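Side-chain contacts in globin (Bacillus anthracis, PDB 5V3T), which binds heme as a group II truncated hemoglobin and probably takes up oxygen or other small ligands at the heme iron: residues 10-15 / 105-110; 20-25 / 45-50; 96-101 / 109-114. All coordinates share one frame; numbering follows the deposited sequence.

Contact 1 of 3, residues 10-15 / 105-110; sequences EAIGGE and GHIREF. With SO4 (sulfate ion), chain F.
Ile-107 meets Ala-11 and Ile-12 in a small apolar contact between the C-terminal part of the short helix 8-11, with the turn that follows, and the first turns of helix 105-122, toward one end of the molecule. The whole of it is methyl and methylene packing. Ile-107 points straight at the turn, and its CG1 settles between two partners, 3.9 Å from Ala-11 CB and just as far from Ile-12 CB. With CG1 swung opposite the backbone N (chi1 -172°) and the chain then bent at chi2, the terminal CD1 folds back beside Ala-11 and lies 3.9 Å from Ala-11 CB. A lone methyl suits the exposed Ala-11, because the branched isoleucine comes right up to it. Ile-12 is the buried member: its fully extended chain lies at about a right angle to that of Ile-107 and runs inward. Pro-8 adds further cover to Ile-107.

The chain then turns through Gly-13 and Gly-14, the Gly-Gly pair familiar from the start of truncated hemoglobins, where it joins a much shortened first helix to the next one. Gly-13 closes a Schellman motif, with its N 2.9 Å from Glu-10 O; its phi of 117° is a conformation that glycine, having no side chain, adopts easily, and Gly-14 also has positive phi.

At the other segment, the backbone N of Gly-105 donates an almost straight bond to sulfate O4 (3.2 Å, 169° at the hydrogen), with His-104 ND1 as a second hydrogen-bonding partner; the anion, probably from the crystallisation liquor, may also be attracted by the helix N terminus. Arg-108 leads away from the turn toward helix 84-101, and there its NH1 forms a salt bridge with Asp-99 OD1 and a hydrogen bond to Val-103 O.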
loop_
_atom_site.group_PDB
_atom_site.type_symbol
_atom_site.label_atom_id
_atom_site.label_comp_id
_atom_site.label_asym_id
_atom_site.label_seq_id
_atom_site.Cartn_x
_atom_site.Cartn_y
_atom_site.Cartn_z
ATOM N N GLU A 10 -2.581 -19.719 -17.945
ATOM C CA GLU A 10 -2.053 -20.623 -18.957
ATOM C C GLU A 10 -1.972 -19.907 -20.309
ATOM O O GLU A 10 -0.949 -19.974 -21.005
ATOM C CB GLU A 10 -2.923 -21.878 -19.053
ATOM C CG GLU A 10 -2.803 -22.761 -17.831
ATOM C CD GLU A 10 -3.792 -23.905 -17.822
ATOM O OE1 GLU A 10 -4.919 -23.735 -18.336
ATOM O OE2 GLU A 10 -3.441 -24.977 -17.291
ATOM N N ALA A 11 -3.047 -19.205 -20.657
ATOM C CA ALA A 11 -3.175 -18.559 -21.954
ATOM C C ALA A 11 -2.039 -17.575 -22.212
ATOM O O ALA A 11 -1.614 -17.405 -23.354
ATOM C CB ALA A 11 -4.516 -17.845 -22.057
ATOM N N ILE A 12 -1.557 -16.929 -21.156
ATOM C CA ILE A 12 -0.553 -15.865 -21.295
ATOM C C ILE A 12 0.859 -16.463 -21.348
ATOM O O ILE A 12 1.824 -15.770 -21.639
ATOM C CB ILE A 12 -0.651 -14.819 -20.142
ATOM C CG1 ILE A 12 -0.096 -13.454 -20.598
ATOM C CG2 ILE A 12 0.043 -15.305 -18.876
ATOM C CD1 ILE A 12 -0.156 -12.333 -19.505
ATOM N N GLY A 13 0.980 -17.761 -21.060
ATOM C CA GLY A 13 2.274 -18.412 -21.111
ATOM C C GLY A 13 2.735 -18.941 -19.764
ATOM O O GLY A 13 3.859 -19.425 -19.623
ATOM N N GLY A 14 1.888 -18.816 -18.751
ATOM C CA GLY A 14 2.191 -19.405 -17.460
ATOM C C GLY A 14 3.304 -18.733 -16.680
ATOM O O GLY A 14 3.611 -17.546 -16.880
ATOM N N GLU A 15 3.904 -19.511 -15.783
ATOM C CA GLU A 15 4.904 -19.003 -14.845
ATOM C C GLU A 15 6.061 -18.286 -15.549
ATOM O O GLU A 15 6.476 -17.211 -15.122
ATOM C CB GLU A 15 5.432 -20.151 -13.992
ATOM C CG GLU A 15 6.548 -19.781 -13.051
ATOM C CD GLU A 15 6.978 -20.956 -12.192
ATOM O OE1 GLU A 15 6.477 -22.073 -12.428
ATOM O OE2 GLU A 15 7.802 -20.761 -11.273
ATOM N N GLY A 105 -3.169 -10.225 -28.639
ATOM C CA GLY A 105 -4.435 -10.892 -28.885
ATOM C C GLY A 105 -5.445 -10.808 -27.759
ATOM O O GLY A 105 -5.424 -9.868 -26.968
ATOM N N HIS A 106 -6.335 -11.796 -27.689
ATOM C CA HIS A 106 -7.432 -11.745 -26.735
ATOM C C HIS A 106 -6.937 -11.838 -25.309
ATOM O O HIS A 106 -7.506 -11.206 -24.429
ATOM C CB HIS A 106 -8.455 -12.859 -26.988
ATOM C CG HIS A 106 -9.238 -12.687 -28.251
ATOM N ND1 HIS A 106 -10.140 -11.658 -28.433
ATOM C CD2 HIS A 106 -9.271 -13.422 -29.389
ATOM C CE1 HIS A 106 -10.677 -11.757 -29.636
ATOM N NE2 HIS A 106 -10.171 -12.820 -30.234
ATOM N N ILE A 107 -5.884 -12.612 -25.059
ATOM C CA ILE A 107 -5.382 -12.674 -23.684
ATOM C C ILE A 107 -4.781 -11.315 -23.265
ATOM O O ILE A 107 -4.915 -10.891 -22.108
ATOM C CB ILE A 107 -4.354 -13.816 -23.488
ATOM C CG1 ILE A 107 -4.007 -13.975 -22.006
ATOM C CG2 ILE A 107 -3.085 -13.588 -24.308
ATOM C CD1 ILE A 107 -5.223 -14.101 -21.098
ATOM N N ARG A 108 -4.145 -10.609 -24.194
ATOM C CA ARG A 108 -3.640 -9.286 -23.835
ATOM C C ARG A 108 -4.785 -8.369 -23.442
ATOM O O ARG A 108 -4.726 -7.693 -22.412
ATOM C CB ARG A 108 -2.836 -8.672 -24.976
ATOM C CG ARG A 108 -2.286 -7.265 -24.631
ATOM C CD ARG A 108 -1.972 -6.480 -25.901
ATOM N NE ARG A 108 -1.483 -5.123 -25.637
ATOM C CZ ARG A 108 -0.207 -4.806 -25.452
ATOM N NH1 ARG A 108 0.719 -5.749 -25.499
ATOM N NH2 ARG A 108 0.145 -3.539 -25.233
ATOM N N GLU A 109 -5.834 -8.349 -24.255
ATOM C CA GLU A 109 -6.955 -7.473 -23.990
ATOM C C GLU A 109 -7.653 -7.871 -22.704
ATOM O O GLU A 109 -8.036 -7.004 -21.918
ATOM C CB GLU A 109 -7.937 -7.461 -25.166
ATOM C CG GLU A 109 -7.291 -7.160 -26.536
ATOM C CD GLU A 109 -6.392 -5.911 -26.548
ATOM O OE1 GLU A 109 -6.630 -4.970 -25.760
ATOM O OE2 GLU A 109 -5.444 -5.863 -27.365
ATOM N N PHE A 110 -7.811 -9.172 -22.483
ATOM C CA PHE A 110 -8.391 -9.672 -21.238
ATOM C C PHE A 110 -7.617 -9.165 -20.014
ATOM O O PHE A 110 -8.185 -8.542 -19.106
ATOM C CB PHE A 110 -8.436 -11.200 -21.243
ATOM C CG PHE A 110 -9.106 -11.794 -20.029
ATOM C CD1 PHE A 110 -10.482 -11.942 -19.988
ATOM C CD2 PHE A 110 -8.361 -12.210 -18.938
ATOM C CE1 PHE A 110 -11.111 -12.493 -18.871
ATOM C CE2 PHE A 110 -8.978 -12.759 -17.817
ATOM C CZ PHE A 110 -10.358 -12.901 -17.788
HETATM S S SO4 F . -2.738 -7.562 -31.285
HETATM O O1 SO4 F . -4.168 -7.805 -31.169
HETATM O O2 SO4 F . -2.120 -8.688 -31.968
HETATM O O3 SO4 F . -2.490 -6.355 -32.061
HETATM O O4 SO4 F . -2.179 -7.460 -29.944
#

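Contact 2 of 3, residues 20-25 / 45-50; sequences ILVDTF and ETARKQ. With HEM (protoporphyrin IX containing Fe), chain C.
The carboxamide of Gln-50, whose aliphatic base packs on Val-22, lies above the porphyrin plane, near meso carbon CHD and the vinyl carbon CBC, and not in line with the ring edge. Its NE2 is hydrogen-bonded to Tyr-26 OH, which limits the rotation of the amide; both residues line the cyanide pocket. The other flat pair is on the outer side of the same helix: Glu-45 sits at the edge of the Arg-48 guanidinium, in its plane, and is gripped side-on through NE and NH1. The NH1 bond uses the syn lone pair of OE2 at 2.9 Å, while NE meets OE1 well out of the carboxylate plane. NH1 also pairs with Glu-67.

Between the helices, Val-22 is the wedge. Its CG1 rests 3.5 Å from Ala-47 O and 3.9 Å from Gln-50 CB, and CG2 approaches Gln-50 CG. Helices 14-31 and 44-57 run roughly antiparallel, at 146° with axes 9.5 Å apart, forming one layer of the two-over-two helical sandwich of truncated globins. The small side chain of Ala-47 lets Val-22 come so near the backbone. Gln-50 owes its inward reach to a bend at chi2 (71°), which carries the amide inward over the heme, toward Tyr-26 and the cyanide pocket. Asp-23, exposed to solvent, brings OD1 near Ala-47 CB but forms its salt bridge with Lys-51.

Facing the propionates, Lys-49 NZ bridges both, 3.0 Å from HEM O2A and 3.1 Å from HEM O1D. Thr-46 OG1 donates a second bond to O2A.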
loop_
_atom_site.group_PDB
_atom_site.type_symbol
_atom_site.label_atom_id
_atom_site.label_comp_id
_atom_site.label_asym_id
_atom_site.label_seq_id
_atom_site.Cartn_x
_atom_site.Cartn_y
_atom_site.Cartn_z
ATOM N N ILE A 20 8.929 -13.028 -16.548
ATOM C CA ILE A 20 9.534 -12.054 -17.445
ATOM C C ILE A 20 8.732 -10.761 -17.530
ATOM O O ILE A 20 9.312 -9.671 -17.580
ATOM C CB ILE A 20 9.679 -12.636 -18.865
ATOM C CG1 ILE A 20 10.555 -13.888 -18.828
ATOM C CG2 ILE A 20 10.269 -11.608 -19.811
ATOM C CD1 ILE A 20 10.587 -14.640 -20.143
ATOM N N LEU A 21 7.406 -10.878 -17.529
ATOM C CA LEU A 21 6.545 -9.702 -17.620
ATOM C C LEU A 21 6.771 -8.797 -16.425
ATOM O O LEU A 21 6.981 -7.592 -16.577
ATOM C CB LEU A 21 5.067 -10.110 -17.736
ATOM C CG LEU A 21 4.003 -9.004 -17.776
ATOM C CD1 LEU A 21 4.117 -8.170 -19.043
ATOM C CD2 LEU A 21 2.615 -9.616 -17.678
ATOM N N VAL A 22 6.775 -9.388 -15.232
ATOM C CA VAL A 22 6.865 -8.607 -14.007
ATOM C C VAL A 22 8.266 -8.028 -13.814
ATOM O O VAL A 22 8.411 -6.862 -13.430
ATOM C CB VAL A 22 6.454 -9.463 -12.793
ATOM C CG1 VAL A 22 6.732 -8.734 -11.470
ATOM C CG2 VAL A 22 4.984 -9.810 -12.912
ATOM N N ASP A 23 9.293 -8.814 -14.127
ATOM C CA ASP A 23 10.659 -8.301 -14.054
ATOM C C ASP A 23 10.815 -7.128 -15.025
ATOM O O ASP A 23 11.406 -6.097 -14.687
ATOM C CB ASP A 23 11.672 -9.405 -14.351
ATOM C CG ASP A 23 11.829 -10.374 -13.188
ATOM O OD1 ASP A 23 11.392 -10.040 -12.068
ATOM O OD2 ASP A 23 12.378 -11.474 -13.392
ATOM N N THR A 24 10.265 -7.282 -16.227
ATOM C CA THR A 24 10.299 -6.214 -17.228
ATOM C C THR A 24 9.470 -5.013 -16.762
ATOM O O THR A 24 9.913 -3.865 -16.866
ATOM C CB THR A 24 9.782 -6.709 -18.590
ATOM O OG1 THR A 24 10.629 -7.772 -19.041
ATOM C CG2 THR A 24 9.768 -5.586 -19.627
ATOM N N PHE A 25 8.272 -5.285 -16.250
ATOM C CA PHE A 25 7.394 -4.230 -15.742
ATOM C C PHE A 25 8.110 -3.315 -14.754
ATOM O O PHE A 25 8.146 -2.088 -14.937
ATOM C CB PHE A 25 6.146 -4.832 -15.080
ATOM C CG PHE A 25 5.263 -3.805 -14.424
ATOM C CD1 PHE A 25 4.670 -2.793 -15.178
ATOM C CD2 PHE A 25 5.046 -3.830 -13.057
ATOM C CE1 PHE A 25 3.855 -1.854 -14.584
ATOM C CE2 PHE A 25 4.242 -2.877 -12.457
ATOM C CZ PHE A 25 3.654 -1.877 -13.224
ATOM N N GLU A 45 11.425 -7.605 -3.629
ATOM C CA GLU A 45 10.329 -8.185 -2.861
ATOM C C GLU A 45 8.975 -7.814 -3.480
ATOM O O GLU A 45 8.056 -8.646 -3.539
ATOM C CB GLU A 45 10.408 -7.753 -1.393
ATOM C CG GLU A 45 9.231 -8.213 -0.547
ATOM C CD GLU A 45 9.112 -9.733 -0.423
ATOM O OE1 GLU A 45 10.019 -10.473 -0.868
ATOM O OE2 GLU A 45 8.079 -10.191 0.110
ATOM N N THR A 46 8.871 -6.582 -3.976
ATOM C CA THR A 46 7.665 -6.142 -4.681
ATOM C C THR A 46 7.420 -6.986 -5.946
ATOM O O THR A 46 6.292 -7.423 -6.210
ATOM C CB THR A 46 7.753 -4.653 -5.059
ATOM O OG1 THR A 46 7.967 -3.877 -3.873
ATOM C CG2 THR A 46 6.476 -4.190 -5.743
ATOM N N ALA A 47 8.471 -7.219 -6.724
ATOM C CA ALA A 47 8.350 -8.042 -7.928
ATOM C C ALA A 47 7.951 -9.484 -7.599
ATOM O O ALA A 47 7.140 -10.086 -8.306
ATOM C CB ALA A 47 9.649 -8.029 -8.713
ATOM N N ARG A 48 8.532 -10.032 -6.532
ATOM C CA ARG A 48 8.218 -11.388 -6.104
ATOM C C ARG A 48 6.740 -11.482 -5.769
ATOM O O ARG A 48 6.046 -12.405 -6.209
ATOM C CB ARG A 48 9.054 -11.796 -4.888
ATOM C CG ARG A 48 8.939 -13.276 -4.536
ATOM C CD ARG A 48 9.631 -13.601 -3.215
ATOM N NE ARG A 48 8.950 -13.008 -2.069
ATOM C CZ ARG A 48 8.008 -13.624 -1.359
ATOM N NH1 ARG A 48 7.443 -13.014 -0.325
ATOM N NH2 ARG A 48 7.627 -14.852 -1.681
ATOM N N LYS A 49 6.260 -10.502 -5.007
ATOM C CA LYS A 49 4.873 -10.484 -4.566
ATOM C C LYS A 49 3.923 -10.296 -5.737
ATOM O O LYS A 49 2.857 -10.914 -5.778
ATOM C CB LYS A 49 4.652 -9.392 -3.503
ATOM C CG LYS A 49 5.198 -9.786 -2.122
ATOM C CD LYS A 49 4.885 -8.757 -1.028
ATOM C CE LYS A 49 5.686 -7.480 -1.202
ATOM N NZ LYS A 49 5.611 -6.578 -0.002
ATOM N N GLN A 50 4.312 -9.455 -6.690
ATOM C CA GLN A 50 3.476 -9.183 -7.855
ATOM C C GLN A 50 3.332 -10.434 -8.727
ATOM O O GLN A 50 2.282 -10.668 -9.317
ATOM C CB GLN A 50 4.050 -8.029 -8.688
ATOM C CG GLN A 50 3.177 -7.640 -9.879
ATOM C CD GLN A 50 1.894 -6.951 -9.460
ATOM O OE1 GLN A 50 0.869 -7.581 -9.206
ATOM N NE2 GLN A 50 1.957 -5.642 -9.355
HETATM C CHA HEM C . 2.116 -2.778 -3.452
HETATM C CHB HEM C . 1.990 1.501 -5.943
HETATM C CHC HEM C . -1.559 -0.368 -8.728
HETATM C CHD HEM C . -0.815 -4.845 -6.923
HETATM C C1A HEM C . 2.384 -1.478 -3.896
HETATM C C2A HEM C . 3.351 -0.563 -3.308
HETATM C C3A HEM C . 3.318 0.596 -3.986
HETATM C C4A HEM C . 2.321 0.490 -5.039
HETATM C CMA HEM C . 4.184 1.847 -3.702
HETATM C CAA HEM C . 4.274 -0.904 -2.114
HETATM C CBA HEM C . 5.230 -2.026 -2.523
HETATM C CGA HEM C . 5.536 -2.910 -1.343
HETATM O O1A HEM C . 5.269 -2.479 -0.191
HETATM O O2A HEM C . 6.051 -4.039 -1.556
HETATM C C1B HEM C . 0.998 1.374 -6.902
HETATM C C2B HEM C . 0.541 2.402 -7.818
HETATM C C3B HEM C . -0.446 1.886 -8.565
HETATM C C4B HEM C . -0.653 0.506 -8.163
HETATM C CMB HEM C . 1.076 3.851 -7.906
HETATM C CAB HEM C . -1.227 2.620 -9.676
HETATM C CBB HEM C . -2.530 2.375 -9.880
HETATM C C1C HEM C . -1.576 -1.723 -8.569
HETATM C C2C HEM C . -2.245 -2.677 -9.438
HETATM C C3C HEM C . -2.032 -3.900 -8.949
HETATM C C4C HEM C . -1.231 -3.793 -7.738
HETATM C CMC HEM C . -3.058 -2.364 -10.717
HETATM C CAC HEM C . -2.599 -5.194 -9.582
HETATM C CBC HEM C . -1.818 -6.262 -9.583
HETATM C C1D HEM C . 0.042 -4.687 -5.830
HETATM C C2D HEM C . 0.473 -5.779 -4.982
HETATM C C3D HEM C . 1.370 -5.155 -3.907
HETATM C C4D HEM C . 1.414 -3.728 -4.193
HETATM C CMD HEM C . 0.105 -7.268 -5.136
HETATM C CAD HEM C . 2.076 -5.915 -2.769
HETATM C CBD HEM C . 1.316 -5.638 -1.474
HETATM C CGD HEM C . 1.795 -6.544 -0.369
HETATM O O1D HEM C . 2.563 -6.047 0.492
HETATM O O2D HEM C . 1.420 -7.751 -0.348
HETATM N NA HEM C . 1.773 -0.795 -4.949
HETATM N NB HEM C . 0.245 0.230 -7.157
HETATM N NC HEM C . -0.956 -2.434 -7.548
HETATM N ND HEM C . 0.610 -3.495 -5.323
HETATM FE FE HEM C . 0.532 -1.675 -6.348
#

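Contact 3 of 3, residues 96-101 / 109-114; sequences QAMDDT and EFVFER
Met-98 is the one residue of 96-101 that reaches across to 109-114, and it does so within the antiparallel hairpin of helices 84-101 and 105-122, the second layer of the two-over-two globin sandwich. Just before it, Ala-97 faces helix 14-31 instead, where its small methyl lets Leu-21 pack close.

A long flexible residue suits the next position, because the backbones stand well apart: the nearest CA atoms, those of Met-98 and Phe-112, are 9.1 Å from each other. Met-98 spans this gap as an extended chain, chi2 and chi3 both near 180°, after CG has turned to lie opposite the carbonyl carbon (chi1 -74°). Its terminal CE ends tightly against Val-111, 3.5 Å from CG1, the two side chains meeting aslant. The sulfur lies at the edge of the Phe-112 ring, near its plane, with SD 4.2 Å from CD1; the ring therefore flanks the thioether rather than lying face-on to it. The branched valine offers a compact methyl surface for CE, and its position in the buried interior is shared with Leu-58.

Farther along, Asp-100 sends OD2 to Tyr-28 OH on helix 14-31, and Thr-101 turns back on its own helix: Ala-97 O accepts from Thr-101 N at 2.9 Å and from Thr-101 OG1 at 2.8 Å, the two donors arriving from opposite faces of the carbonyl plane.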
loop_
_atom_site.group_PDB
_atom_site.type_symbol
_atom_site.label_atom_id
_atom_site.label_comp_id
_atom_site.label_asym_id
_atom_site.label_seq_id
_atom_site.Cartn_x
_atom_site.Cartn_y
_atom_site.Cartn_z
ATOM N N GLN A 96 4.021 -1.411 -21.981
ATOM C CA GLN A 96 5.356 -1.551 -22.560
ATOM C C GLN A 96 5.973 -2.901 -22.192
ATOM O O GLN A 96 6.651 -3.521 -23.011
ATOM C CB GLN A 96 6.260 -0.417 -22.099
ATOM C CG GLN A 96 5.763 0.955 -22.514
ATOM C CD GLN A 96 6.580 2.068 -21.898
ATOM O OE1 GLN A 96 6.135 2.746 -20.973
ATOM N NE2 GLN A 96 7.784 2.257 -22.406
ATOM N N ALA A 97 5.746 -3.348 -20.957
ATOM C CA ALA A 97 6.202 -4.669 -20.531
ATOM C C ALA A 97 5.530 -5.768 -21.366
ATOM O O ALA A 97 6.171 -6.740 -21.757
ATOM C CB ALA A 97 5.922 -4.882 -19.045
ATOM N N MET A 98 4.240 -5.603 -21.641
ATOM C CA MET A 98 3.512 -6.572 -22.437
ATOM C C MET A 98 4.033 -6.596 -23.874
ATOM O O MET A 98 4.157 -7.663 -24.469
ATOM C CB MET A 98 2.014 -6.275 -22.432
ATOM C CG MET A 98 1.304 -6.634 -21.121
ATOM S SD MET A 98 -0.438 -6.170 -21.188
ATOM C CE MET A 98 -1.054 -7.161 -19.824
ATOM N N ASP A 99 4.303 -5.417 -24.434
ATOM C CA ASP A 99 4.903 -5.338 -25.754
ATOM C C ASP A 99 6.230 -6.100 -25.762
ATOM O O ASP A 99 6.452 -6.980 -26.598
ATOM C CB ASP A 99 5.109 -3.878 -26.173
ATOM C CG ASP A 99 3.809 -3.195 -26.571
ATOM O OD1 ASP A 99 2.774 -3.887 -26.683
ATOM O OD2 ASP A 99 3.822 -1.964 -26.785
ATOM N N ASP A 100 7.082 -5.803 -24.789
ATOM C CA ASP A 100 8.417 -6.390 -24.733
ATOM C C ASP A 100 8.354 -7.901 -24.524
ATOM O O ASP A 100 9.227 -8.639 -24.974
ATOM C CB ASP A 100 9.204 -5.787 -23.582
ATOM C CG ASP A 100 9.672 -4.364 -23.861
ATOM O OD1 ASP A 100 9.357 -3.809 -24.933
ATOM O OD2 ASP A 100 10.312 -3.794 -22.961
ATOM N N THR A 101 7.312 -8.360 -23.851
ATOM C CA THR A 101 7.238 -9.775 -23.526
ATOM C C THR A 101 6.407 -10.548 -24.539
ATOM O O THR A 101 6.267 -11.766 -24.421
ATOM C CB THR A 101 6.655 -9.986 -22.119
ATOM O OG1 THR A 101 5.366 -9.382 -22.046
ATOM C CG2 THR A 101 7.549 -9.335 -21.094
ATOM N N GLU A 109 -5.834 -8.349 -24.255
ATOM C CA GLU A 109 -6.955 -7.473 -23.990
ATOM C C GLU A 109 -7.653 -7.871 -22.704
ATOM O O GLU A 109 -8.036 -7.004 -21.918
ATOM C CB GLU A 109 -7.937 -7.461 -25.166
ATOM C CG GLU A 109 -7.291 -7.160 -26.536
ATOM C CD GLU A 109 -6.392 -5.911 -26.548
ATOM O OE1 GLU A 109 -6.630 -4.970 -25.760
ATOM O OE2 GLU A 109 -5.444 -5.863 -27.365
ATOM N N PHE A 110 -7.811 -9.172 -22.483
ATOM C CA PHE A 110 -8.391 -9.672 -21.238
ATOM C C PHE A 110 -7.617 -9.165 -20.014
ATOM O O PHE A 110 -8.185 -8.542 -19.106
ATOM C CB PHE A 110 -8.436 -11.200 -21.243
ATOM C CG PHE A 110 -9.106 -11.794 -20.029
ATOM C CD1 PHE A 110 -10.482 -11.942 -19.988
ATOM C CD2 PHE A 110 -8.361 -12.210 -18.938
ATOM C CE1 PHE A 110 -11.111 -12.493 -18.871
ATOM C CE2 PHE A 110 -8.978 -12.759 -17.817
ATOM C CZ PHE A 110 -10.358 -12.901 -17.788
ATOM N N VAL A 111 -6.309 -9.408 -20.003
ATOM C CA VAL A 111 -5.498 -9.083 -18.844
ATOM C C VAL A 111 -5.384 -7.563 -18.674
ATOM O O VAL A 111 -5.490 -7.046 -17.556
ATOM C CB VAL A 111 -4.087 -9.709 -18.949
ATOM C CG1 VAL A 111 -3.180 -9.179 -17.830
ATOM C CG2 VAL A 111 -4.169 -11.240 -18.904
ATOM N N PHE A 112 -5.213 -6.841 -19.772
ATOM C CA PHE A 112 -5.025 -5.400 -19.647
ATOM C C PHE A 112 -6.290 -4.721 -19.126
ATOM O O PHE A 112 -6.213 -3.830 -18.284
ATOM C CB PHE A 112 -4.623 -4.764 -20.963
ATOM C CG PHE A 112 -4.303 -3.306 -20.824
ATOM C CD1 PHE A 112 -3.033 -2.898 -20.458
ATOM C CD2 PHE A 112 -5.285 -2.347 -20.997
ATOM C CE1 PHE A 112 -2.740 -1.549 -20.306
ATOM C CE2 PHE A 112 -4.997 -1.003 -20.838
ATOM C CZ PHE A 112 -3.722 -0.611 -20.495
ATOM N N GLU A 113 -7.451 -5.142 -19.628
ATOM C CA GLU A 113 -8.713 -4.551 -19.194
ATOM C C GLU A 113 -9.000 -4.841 -17.730
ATOM O O GLU A 113 -9.541 -3.974 -17.033
ATOM C CB GLU A 113 -9.863 -5.025 -20.073
ATOM C CG GLU A 113 -9.850 -4.345 -21.426
ATOM C CD GLU A 113 -10.824 -4.963 -22.404
ATOM O OE1 GLU A 113 -11.843 -5.536 -21.957
ATOM O OE2 GLU A 113 -10.551 -4.886 -23.622
ATOM N N ARG A 114 -8.635 -6.030 -17.241
ATOM C CA ARG A 114 -8.770 -6.265 -15.806
ATOM C C ARG A 114 -7.842 -5.365 -15.008
ATOM O O ARG A 114 -8.249 -4.768 -14.003
ATOM C CB ARG A 114 -8.471 -7.711 -15.407
ATOM C CG ARG A 114 -9.567 -8.705 -15.666
ATOM C CD ARG A 114 -9.110 -10.074 -15.205
ATOM N NE ARG A 114 -10.237 -10.978 -15.081
ATOM C CZ ARG A 114 -10.774 -11.321 -13.916
ATOM N NH1 ARG A 114 -10.261 -10.848 -12.789
ATOM N NH2 ARG A 114 -11.809 -12.150 -13.880
#

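From the N terminus, the chain first passes the turn 10-15, whose partner lies at the start of helix 105-122; contact 1 thus closes a loop of about ninety residues that holds the intervening helices. Contact 2 nests within it, bringing helix 44-57 back against helix 14-31 beside the heme. Contact 3 follows contact 2 in series and closes the short loop between the last two long helices, ending on the same helix as contact 1 and sharing Glu-109 and Phe-110 with it. Leu-21 joins the layers, its CD1 packing against Ala-97 and Thr-101, while Ile-12 CD1 lies close to both Leu-21 and Val-111.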